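Local coordinates for hypothetical protein Atu2684 (PDB 2AXO) that is of unknown function but belongs to the thioredoxin clan and carries a disulfide in a CxxC motif, consistent with a thiol-disulfide redox role, at residues A93-E96 and N97-Q101; Y135-L138 and D139-K142; S224-A227 and K228-G232. All coordinates share one frame; numbering follows the deposited sequence.

Interaction 1: A93-E96 and N97-Q101; sequences ASKE and NTERQ
The backbone N of Asn97 is shared by two acceptors of Ser94. Its main bond runs to Ser94 OG (3.1 Å, 153° at the hydrogen), and a weak, bent one goes to Ser94 O. This makes Ser94 the N-cap of helix 95-107. Its hydroxyl stands between its own backbone N and carbonyl carbon (chi1 80°), from where it reaches forward to the first turn. Ser94 O also accepts a weak bond from Thr98 N, and regular helical bonding begins with Glu99 N to Lys95 O, 2.9 Å. The side-chain amide of Asn97 turns to other partners, ND2 donating to His79 O and Val203 O, while Thr98 OG1 bonds Asp81.

Toward the second subunit, the Lys95 chain, bent at chi2 and chi4, runs across Glu99. Lys95 methylenes lie against the Glu99 carboxylate, Lys95 CE 3.2 Å from Glu99 OE2. Lys95 NZ stays 4.1 Å from Glu99 OE2, beyond a salt bridge, and makes a long, weak ion pair with Asp81 of the second subunit. Glu96 OE2 lies 4.2 Å from Glu99 OE1. The two carboxylates should repel mildly, a cost that Lys95 and the positive end of the helix dipole would be expected to offset.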
ATOM      1  N   ALA A  93      -9.062  10.269   1.539  1.00 25.69           N
ATOM      2  CA  ALA A  93      -7.872   9.428   1.569  1.00 25.30           C
ATOM      3  C   ALA A  93      -6.595  10.225   1.367  1.00 25.00           C
ATOM      4  O   ALA A  93      -6.621  11.350   0.868  1.00 24.68           O
ATOM      5  CB  ALA A  93      -7.973   8.345   0.502  1.00 25.08           C
ATOM      6  N   SER A  94      -5.472   9.633   1.760  1.00 23.16           N
ATOM      7  CA  SER A  94      -4.183  10.280   1.594  1.00 20.84           C
ATOM      8  C   SER A  94      -3.067   9.246   1.642  1.00 20.69           C
ATOM      9  O   SER A  94      -3.208   8.172   2.238  1.00 17.69           O
ATOM     10  CB  SER A  94      -3.951  11.335   2.679  1.00 21.03           C
ATOM     11  OG  SER A  94      -3.533  10.741   3.890  1.00 17.87           O
ATOM     12  N   LYS A  95      -1.956   9.591   1.010  1.00 19.33           N
ATOM     13  CA  LYS A  95      -0.788   8.731   0.954  1.00 20.96           C
ATOM     14  C   LYS A  95      -0.201   8.603   2.357  1.00 19.57           C
ATOM     15  O   LYS A  95       0.291   7.544   2.742  1.00 18.60           O
ATOM     16  CB  LYS A  95       0.234   9.340  -0.011  1.00 22.12           C
ATOM     17  CG  LYS A  95       1.271   8.375  -0.557  1.00 28.24           C
ATOM     18  CD  LYS A  95       2.420   8.168   0.404  1.00 30.39           C
ATOM     19  CE  LYS A  95       3.474   7.248  -0.201  1.00 33.71           C
ATOM     20  NZ  LYS A  95       2.930   5.891  -0.508  1.00 33.80           N
ATOM     21  N   GLU A  96      -0.269   9.689   3.121  1.00 19.14           N
ATOM     22  CA  GLU A  96       0.252   9.708   4.484  1.00 18.86           C
ATOM     23  C   GLU A  96      -0.480   8.706   5.369  1.00 16.96           C
ATOM     24  O   GLU A  96       0.131   8.048   6.209  1.00 15.79           O
ATOM     25  CB  GLU A  96       0.131  11.115   5.079  1.00 23.48           C
ATOM     26  CG  GLU A  96       1.090  12.143   4.474  1.00 29.16           C
ATOM     27  CD  GLU A  96       0.877  12.343   2.984  1.00 32.02           C
ATOM     28  OE1 GLU A  96      -0.258  12.672   2.581  1.00 32.87           O
ATOM     29  OE2 GLU A  96       1.846  12.173   2.212  1.00 34.58           O
ATOM     30  N   ASN A  97      -1.792   8.591   5.186  1.00 17.26           N
ATOM     31  CA  ASN A  97      -2.567   7.645   5.975  1.00 15.44           C
ATOM     32  C   ASN A  97      -2.145   6.230   5.643  1.00 14.32           C
ATOM     33  O   ASN A  97      -2.007   5.388   6.526  1.00 13.92           O
ATOM     34  CB  ASN A  97      -4.058   7.787   5.695  1.00 14.74           C
ATOM     35  CG  ASN A  97      -4.656   8.994   6.357  1.00 12.07           C
ATOM     36  OD1 ASN A  97      -4.022   9.619   7.200  1.00 14.11           O
ATOM     37  ND2 ASN A  97      -5.889   9.326   5.989  1.00 10.68           N
ATOM     38  N   THR A  98      -1.959   5.962   4.358  1.00 14.27           N
ATOM     39  CA  THR A  98      -1.551   4.634   3.950  1.00 13.62           C
ATOM     40  C   THR A  98      -0.166   4.338   4.524  1.00 13.93           C
ATOM     41  O   THR A  98       0.089   3.234   5.005  1.00 13.69           O
ATOM     42  CB  THR A  98      -1.533   4.495   2.414  1.00 15.23           C
ATOM     43  OG1 THR A  98      -2.808   4.884   1.886  1.00 12.78           O
ATOM     44  CG2 THR A  98      -1.255   3.050   2.015  1.00 15.83           C
ATOM     45  N   GLU A  99       0.724   5.323   4.499  1.00 12.95           N
ATOM     46  CA  GLU A  99       2.062   5.117   5.044  1.00 14.38           C
ATOM     47  C   GLU A  99       2.020   4.749   6.522  1.00 12.70           C
ATOM     48  O   GLU A  99       2.851   3.970   6.995  1.00 12.91           O
ATOM     49  CB  GLU A  99       2.924   6.363   4.836  1.00 18.00           C
ATOM     50  CG  GLU A  99       3.199   6.643   3.369  1.00 23.65           C
ATOM     51  CD  GLU A  99       4.200   7.754   3.165  1.00 28.11           C
ATOM     52  OE1 GLU A  99       3.995   8.849   3.727  1.00 31.41           O
ATOM     53  OE2 GLU A  99       5.191   7.532   2.435  1.00 31.51           O
ATOM     54  N   ARG A 100       1.054   5.297   7.254  1.00 12.04           N
ATOM     55  CA  ARG A 100       0.940   4.970   8.672  1.00 11.52           C
ATOM     56  C   ARG A 100       0.551   3.499   8.807  1.00 11.35           C
ATOM     57  O   ARG A 100       1.062   2.802   9.678  1.00 10.02           O
ATOM     58  CB  ARG A 100      -0.092   5.872   9.365  1.00 12.52           C
ATOM     59  CG  ARG A 100      -0.224   5.637  10.874  1.00 12.97           C
ATOM     60  CD  ARG A 100      -1.011   6.773  11.521  1.00 13.08           C
ATOM     61  NE  ARG A 100      -1.231   6.602  12.962  1.00 12.13           N
ATOM     62  CZ  ARG A 100      -0.287   6.723  13.892  1.00 11.82           C
ATOM     63  NH1 ARG A 100       0.966   7.008  13.552  1.00 10.26           N
ATOM     64  NH2 ARG A 100      -0.600   6.585  15.169  1.00 10.29           N
ATOM     65  N   GLN A 101      -0.339   3.012   7.946  1.00 10.23           N
ATOM     66  CA  GLN A 101      -0.710   1.608   8.037  1.00 10.86           C
ATOM     67  C   GLN A 101       0.515   0.745   7.711  1.00 12.51           C
ATOM     68  O   GLN A 101       0.655  -0.357   8.239  1.00 11.34           O
ATOM     69  CB  GLN A 101      -1.872   1.276   7.096  1.00 10.83           C
ATOM     70  CG  GLN A 101      -2.356  -0.165   7.196  1.00 12.90           C
ATOM     71  CD  GLN A 101      -3.549  -0.439   6.296  1.00 13.03           C
ATOM     72  OE1 GLN A 101      -3.634   0.086   5.185  1.00 13.14           O
ATOM     73  NE2 GLN A 101      -4.465  -1.281   6.762  1.00 14.60           N
TER

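Interaction 2: Y135-L138 and D139-K142; sequences YDRL and DAFK
Arg137 lays its side chain over one face of the Phe141 ring, one helical turn further along helix 131-143. The guanidinium and ring planes are only 13° apart, close to a flat stack, but the groups are displaced, so that Phe141 CZ sits 3.3 Å above the guanidinium plane toward its rim. The tightest approach is Arg137 NH1 to Phe141 CE1, 3.1 Å. Nearer the backbone, Arg137 CD supplies a CH-pi contact, 4.1 Å from the ring centroid. The methylene end of the arginine thus covers one part of the ring while the guanidinium lies above the ring's rim near CE1 and CZ of Phe141. A first torsion well away from a staggered value (chi1 -132°), followed by a bend at chi2, swings the arginine forward, toward the C-terminal end of the helix, and over the ring. Arg137 NH2 also forms a salt bridge with Asp124, a second hold on the guanidinium that would limit its rotation.

The backbone joins the same two residues through Phe141 N to Arg137 O, 3.0 Å, and Arg137 O also lies 3.3 Å from Phe141 CD2, so the ring is set close against the helix wall. Leu138 flanks it, with CD2 4.3 Å from Phe141 CD2. Leu138, Phe141 and Arg137 all touch Leu120 of strand 117-120, whereas Asp136, Asp139 and Lys142 line the exposed side.

Helix 131-143 follows the antiparallel strands 117-120 and 124-127 and packs through this largely apolar stripe on their mixed sheet. That order of two antiparallel strands and then a helix is the C-terminal beta-beta-alpha unit of the thioredoxin fold, in keeping with the clan to which the family belongs.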
ATOM      1  N   TYR A 135     -13.062  -4.582  21.845  1.00 15.13           N
ATOM      2  CA  TYR A 135     -13.249  -4.276  23.259  1.00 15.85           C
ATOM      3  C   TYR A 135     -12.615  -5.332  24.160  1.00 16.34           C
ATOM      4  O   TYR A 135     -12.018  -4.995  25.181  1.00 15.88           O
ATOM      5  CB  TYR A 135     -14.738  -4.124  23.589  1.00 15.67           C
ATOM      6  CG  TYR A 135     -15.261  -2.726  23.341  1.00 13.29           C
ATOM      7  CD1 TYR A 135     -14.875  -1.660  24.158  1.00 13.89           C
ATOM      8  CD2 TYR A 135     -16.119  -2.459  22.276  1.00 13.97           C
ATOM      9  CE1 TYR A 135     -15.331  -0.361  23.915  1.00 12.24           C
ATOM     10  CE2 TYR A 135     -16.579  -1.165  22.027  1.00 14.63           C
ATOM     11  CZ  TYR A 135     -16.181  -0.123  22.849  1.00 14.38           C
ATOM     12  OH  TYR A 135     -16.635   1.156  22.599  1.00 14.00           O
ATOM     13  N   ASP A 136     -12.737  -6.609  23.790  1.00 16.97           N
ATOM     14  CA  ASP A 136     -12.139  -7.673  24.598  1.00 16.33           C
ATOM     15  C   ASP A 136     -10.616  -7.557  24.565  1.00 15.16           C
ATOM     16  O   ASP A 136      -9.943  -7.850  25.551  1.00 13.19           O
ATOM     17  CB  ASP A 136     -12.557  -9.064  24.096  1.00 19.31           C
ATOM     18  CG  ASP A 136     -14.052  -9.324  24.239  1.00 22.59           C
ATOM     19  OD1 ASP A 136     -14.664  -8.842  25.220  1.00 23.37           O
ATOM     20  OD2 ASP A 136     -14.613 -10.034  23.373  1.00 25.11           O
ATOM     21  N   ARG A 137     -10.077  -7.132  23.427  1.00 14.88           N
ATOM     22  CA  ARG A 137      -8.633  -6.971  23.289  1.00 17.33           C
ATOM     23  C   ARG A 137      -8.175  -5.811  24.168  1.00 15.70           C
ATOM     24  O   ARG A 137      -7.195  -5.931  24.901  1.00 14.90           O
ATOM     25  CB  ARG A 137      -8.253  -6.689  21.831  1.00 19.95           C
ATOM     26  CG  ARG A 137      -7.106  -7.546  21.281  1.00 25.52           C
ATOM     27  CD  ARG A 137      -5.947  -7.673  22.259  1.00 28.03           C
ATOM     28  NE  ARG A 137      -4.758  -8.254  21.639  1.00 29.50           N
ATOM     29  CZ  ARG A 137      -3.662  -8.598  22.309  1.00 30.78           C
ATOM     30  NH1 ARG A 137      -3.607  -8.429  23.623  1.00 31.47           N
ATOM     31  NH2 ARG A 137      -2.613  -9.098  21.666  1.00 32.66           N
ATOM     32  N   LEU A 138      -8.884  -4.686  24.094  1.00 13.18           N
ATOM     33  CA  LEU A 138      -8.530  -3.515  24.897  1.00 12.80           C
ATOM     34  C   LEU A 138      -8.561  -3.838  26.383  1.00 13.60           C
ATOM     35  O   LEU A 138      -7.735  -3.347  27.151  1.00 13.55           O
ATOM     36  CB  LEU A 138      -9.490  -2.356  24.604  1.00 12.81           C
ATOM     37  CG  LEU A 138      -9.335  -1.745  23.210  1.00 10.41           C
ATOM     38  CD1 LEU A 138     -10.371  -0.656  23.003  1.00 13.46           C
ATOM     39  CD2 LEU A 138      -7.925  -1.174  23.075  1.00 12.00           C
ATOM     40  N   ASP A 139      -9.520  -4.669  26.780  1.00 12.64           N
ATOM     41  CA  ASP A 139      -9.661  -5.067  28.177  1.00 16.05           C
ATOM     42  C   ASP A 139      -8.468  -5.926  28.585  1.00 15.66           C
ATOM     43  O   ASP A 139      -7.925  -5.777  29.681  1.00 16.90           O
ATOM     44  CB  ASP A 139     -10.959  -5.856  28.360  1.00 19.64           C
ATOM     45  CG  ASP A 139     -11.205  -6.239  29.799  1.00 22.37           C
ATOM     46  OD1 ASP A 139     -11.331  -5.326  30.640  1.00 24.78           O
ATOM     47  OD2 ASP A 139     -11.278  -7.453  30.087  1.00 27.33           O
ATOM     48  N   ALA A 140      -8.063  -6.825  27.691  1.00 16.08           N
ATOM     49  CA  ALA A 140      -6.923  -7.700  27.950  1.00 15.40           C
ATOM     50  C   ALA A 140      -5.671  -6.856  28.154  1.00 14.18           C
ATOM     51  O   ALA A 140      -4.825  -7.174  28.993  1.00 11.89           O
ATOM     52  CB  ALA A 140      -6.721  -8.665  26.783  1.00 16.18           C
ATOM     53  N   PHE A 141      -5.545  -5.786  27.374  1.00 14.42           N
ATOM     54  CA  PHE A 141      -4.394  -4.902  27.504  1.00 14.78           C
ATOM     55  C   PHE A 141      -4.392  -4.240  28.876  1.00 15.72           C
ATOM     56  O   PHE A 141      -3.367  -4.214  29.558  1.00 15.17           O
ATOM     57  CB  PHE A 141      -4.403  -3.813  26.426  1.00 14.79           C
ATOM     58  CG  PHE A 141      -3.987  -4.297  25.065  1.00 17.99           C
ATOM     59  CD1 PHE A 141      -2.862  -5.099  24.909  1.00 19.09           C
ATOM     60  CD2 PHE A 141      -4.703  -3.923  23.936  1.00 17.61           C
ATOM     61  CE1 PHE A 141      -2.457  -5.524  23.644  1.00 21.02           C
ATOM     62  CE2 PHE A 141      -4.307  -4.341  22.669  1.00 18.51           C
ATOM     63  CZ  PHE A 141      -3.183  -5.142  22.525  1.00 19.44           C
ATOM     64  N   LYS A 142      -5.543  -3.704  29.277  1.00 15.69           N
ATOM     65  CA  LYS A 142      -5.670  -3.032  30.572  1.00 17.26           C
ATOM     66  C   LYS A 142      -5.305  -3.952  31.737  1.00 17.10           C
ATOM     67  O   LYS A 142      -4.596  -3.544  32.659  1.00 17.23           O
ATOM     68  CB  LYS A 142      -7.100  -2.516  30.773  1.00 17.82           C
ATOM     69  CG  LYS A 142      -7.324  -1.847  32.131  1.00 23.35           C
ATOM     70  CD  LYS A 142      -8.805  -1.677  32.443  1.00 29.05           C
ATOM     71  CE  LYS A 142      -9.022  -0.996  33.796  1.00 32.24           C
ATOM     72  NZ  LYS A 142      -8.351  -1.715  34.925  1.00 34.60           N
TER

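Interaction 3: S224-A227 and K228-G232; sequences SVVA and KVKKG
Val225 puts CG1 anti to its backbone N (chi1 175°), and Val229, with nearly the same first torsion (chi1 -177°), keeps CG2 beside its own N. One branch of each valine is thereby directed into the gap between successive turns of helix 223-229, a short helix that links strand 217-221 to strand 232-241. The two methyls, Val225 CG1 and Val229 CG2, meet at 4.1 Å. Val229 CG2 also rests 3.3 Å from Val225 O, the carbonyl that accepts the straight bond from Val229 N (2.9 Å, 167°). Both valines press on Tyr178 of strand 172-186; Val225 and Val226 also reach Val161, and Val226 and Val229 reach Phe156. One side of this helix therefore forms an apolar face laid against both antiparallel sheets.

The lysines use their methylenes within the helix and carry their ammonium groups away from it to separate partners in the sheets and the loop after them. Lys230 N bonds to Val226 O at 3.0 Å, and a first torsion that sets CG anti to the carbonyl carbon puts Lys230 CG 3.2 Å from that same oxygen; the bend at chi2 then turns the rest of the chain away. Beyond it, NZ donates to Gly258 O and makes a cation-pi contact with Phe156. Lys228 CG lies 3.3 Å from Ser224 O, to which Lys228 N gives only a weak bond. Its NZ finds a salt bridge with Asp205, and the side chain makes a cation-pi contact with Tyr178; Lys231 likewise meets Tyr204.

The chain leaves through a type I turn from Val229 to Gly232, where the first residue to depart from helical angles heads into strand 232-241. That turn is closed by Gly232 N donating to Val229 O at 2.9 Å.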
ATOM      1  N   SER A 224      -2.788  28.578  14.542  1.00 18.58           N
ATOM      2  CA  SER A 224      -2.895  27.778  13.325  1.00 18.74           C
ATOM      3  C   SER A 224      -3.413  26.381  13.658  1.00 18.76           C
ATOM      4  O   SER A 224      -4.115  25.756  12.861  1.00 19.89           O
ATOM      5  CB  SER A 224      -1.531  27.674  12.639  1.00 18.58           C
ATOM      6  OG  SER A 224      -0.559  27.160  13.531  1.00 21.08           O
ATOM      7  N   VAL A 225      -3.060  25.890  14.841  1.00 17.98           N
ATOM      8  CA  VAL A 225      -3.506  24.572  15.269  1.00 16.79           C
ATOM      9  C   VAL A 225      -4.954  24.655  15.734  1.00 15.56           C
ATOM     10  O   VAL A 225      -5.762  23.781  15.432  1.00 15.44           O
ATOM     11  CB  VAL A 225      -2.621  24.028  16.408  1.00 17.30           C
ATOM     12  CG1 VAL A 225      -3.181  22.708  16.926  1.00 17.51           C
ATOM     13  CG2 VAL A 225      -1.201  23.822  15.896  1.00 16.12           C
ATOM     14  N   VAL A 226      -5.279  25.714  16.465  1.00 15.08           N
ATOM     15  CA  VAL A 226      -6.638  25.906  16.941  1.00 16.20           C
ATOM     16  C   VAL A 226      -7.596  25.832  15.757  1.00 17.23           C
ATOM     17  O   VAL A 226      -8.620  25.152  15.817  1.00 16.47           O
ATOM     18  CB  VAL A 226      -6.800  27.280  17.629  1.00 15.28           C
ATOM     19  CG1 VAL A 226      -8.257  27.515  17.992  1.00 14.56           C
ATOM     20  CG2 VAL A 226      -5.924  27.349  18.870  1.00 14.34           C
ATOM     21  N   ALA A 227      -7.251  26.528  14.678  1.00 18.14           N
ATOM     22  CA  ALA A 227      -8.081  26.539  13.481  1.00 17.91           C
ATOM     23  C   ALA A 227      -8.287  25.130  12.929  1.00 18.95           C
ATOM     24  O   ALA A 227      -9.382  24.785  12.493  1.00 17.26           O
ATOM     25  CB  ALA A 227      -7.447  27.433  12.412  1.00 20.12           C
ATOM     26  N   LYS A 228      -7.236  24.315  12.948  1.00 17.27           N
ATOM     27  CA  LYS A 228      -7.352  22.954  12.440  1.00 16.27           C
ATOM     28  C   LYS A 228      -8.239  22.088  13.325  1.00 13.54           C
ATOM     29  O   LYS A 228      -9.082  21.349  12.825  1.00 13.66           O
ATOM     30  CB  LYS A 228      -5.968  22.311  12.292  1.00 18.68           C
ATOM     31  CG  LYS A 228      -5.066  23.050  11.321  1.00 23.43           C
ATOM     32  CD  LYS A 228      -4.009  22.150  10.718  1.00 25.90           C
ATOM     33  CE  LYS A 228      -3.055  21.598  11.750  1.00 28.47           C
ATOM     34  NZ  LYS A 228      -2.133  20.624  11.096  1.00 28.16           N
ATOM     35  N   VAL A 229      -8.059  22.172  14.639  1.00 12.15           N
ATOM     36  CA  VAL A 229      -8.885  21.371  15.530  1.00 10.57           C
ATOM     37  C   VAL A 229     -10.354  21.767  15.353  1.00 12.86           C
ATOM     38  O   VAL A 229     -11.244  20.918  15.399  1.00 13.47           O
ATOM     39  CB  VAL A 229      -8.475  21.555  17.013  1.00 10.54           C
ATOM     40  CG1 VAL A 229      -9.301  20.641  17.897  1.00 11.46           C
ATOM     41  CG2 VAL A 229      -6.985  21.259  17.188  1.00 10.16           C
ATOM     42  N   LYS A 230     -10.601  23.056  15.132  1.00 13.78           N
ATOM     43  CA  LYS A 230     -11.958  23.560  14.949  1.00 15.40           C
ATOM     44  C   LYS A 230     -12.665  22.988  13.723  1.00 14.51           C
ATOM     45  O   LYS A 230     -13.886  23.073  13.616  1.00 15.27           O
ATOM     46  CB  LYS A 230     -11.934  25.091  14.873  1.00 16.41           C
ATOM     47  CG  LYS A 230     -11.725  25.767  16.212  1.00 19.72           C
ATOM     48  CD  LYS A 230     -12.926  25.557  17.118  1.00 21.40           C
ATOM     49  CE  LYS A 230     -12.703  26.191  18.482  1.00 23.13           C
ATOM     50  NZ  LYS A 230     -13.888  26.009  19.367  1.00 24.62           N
ATOM     51  N   LYS A 231     -11.901  22.417  12.794  1.00 15.17           N
ATOM     52  CA  LYS A 231     -12.486  21.824  11.592  1.00 17.35           C
ATOM     53  C   LYS A 231     -13.140  20.489  11.937  1.00 16.35           C
ATOM     54  O   LYS A 231     -13.821  19.883  11.111  1.00 17.82           O
ATOM     55  CB  LYS A 231     -11.413  21.594  10.518  1.00 20.05           C
ATOM     56  CG  LYS A 231     -10.957  22.854   9.792  1.00 22.95           C
ATOM     57  CD  LYS A 231      -9.805  22.563   8.829  1.00 26.48           C
ATOM     58  CE  LYS A 231     -10.199  21.579   7.734  1.00 29.25           C
ATOM     59  NZ  LYS A 231      -9.059  21.315   6.809  1.00 30.62           N
ATOM     60  N   GLY A 232     -12.925  20.037  13.168  1.00 14.54           N
ATOM     61  CA  GLY A 232     -13.487  18.776  13.614  1.00 12.22           C
ATOM     62  C   GLY A 232     -12.942  18.504  14.997  1.00 12.78           C
ATOM     63  O   GLY A 232     -13.583  18.804  16.003  1.00 13.13           O
TER

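From the N terminus the three contacts come in series, without nesting or crossing, and each lies within its own helix, so none closes a long loop. Interaction 1 starts helix 95-107, which follows strand 74-79 and faces the second subunit. Interaction 2 lies in helix 131-143, after strand 124-127, on the mixed thioredoxin-like sheet. Interaction 3 covers the last part of helix 223-229 and the turn after it, where the chain passes from the three-stranded antiparallel sheet to the four-stranded one. Interactions 2 and 3 lie on opposite sides of the chain's centre, their centres 32 Å apart, and interaction 1 comes no nearer than about 11 Å, between nearest atoms, to either.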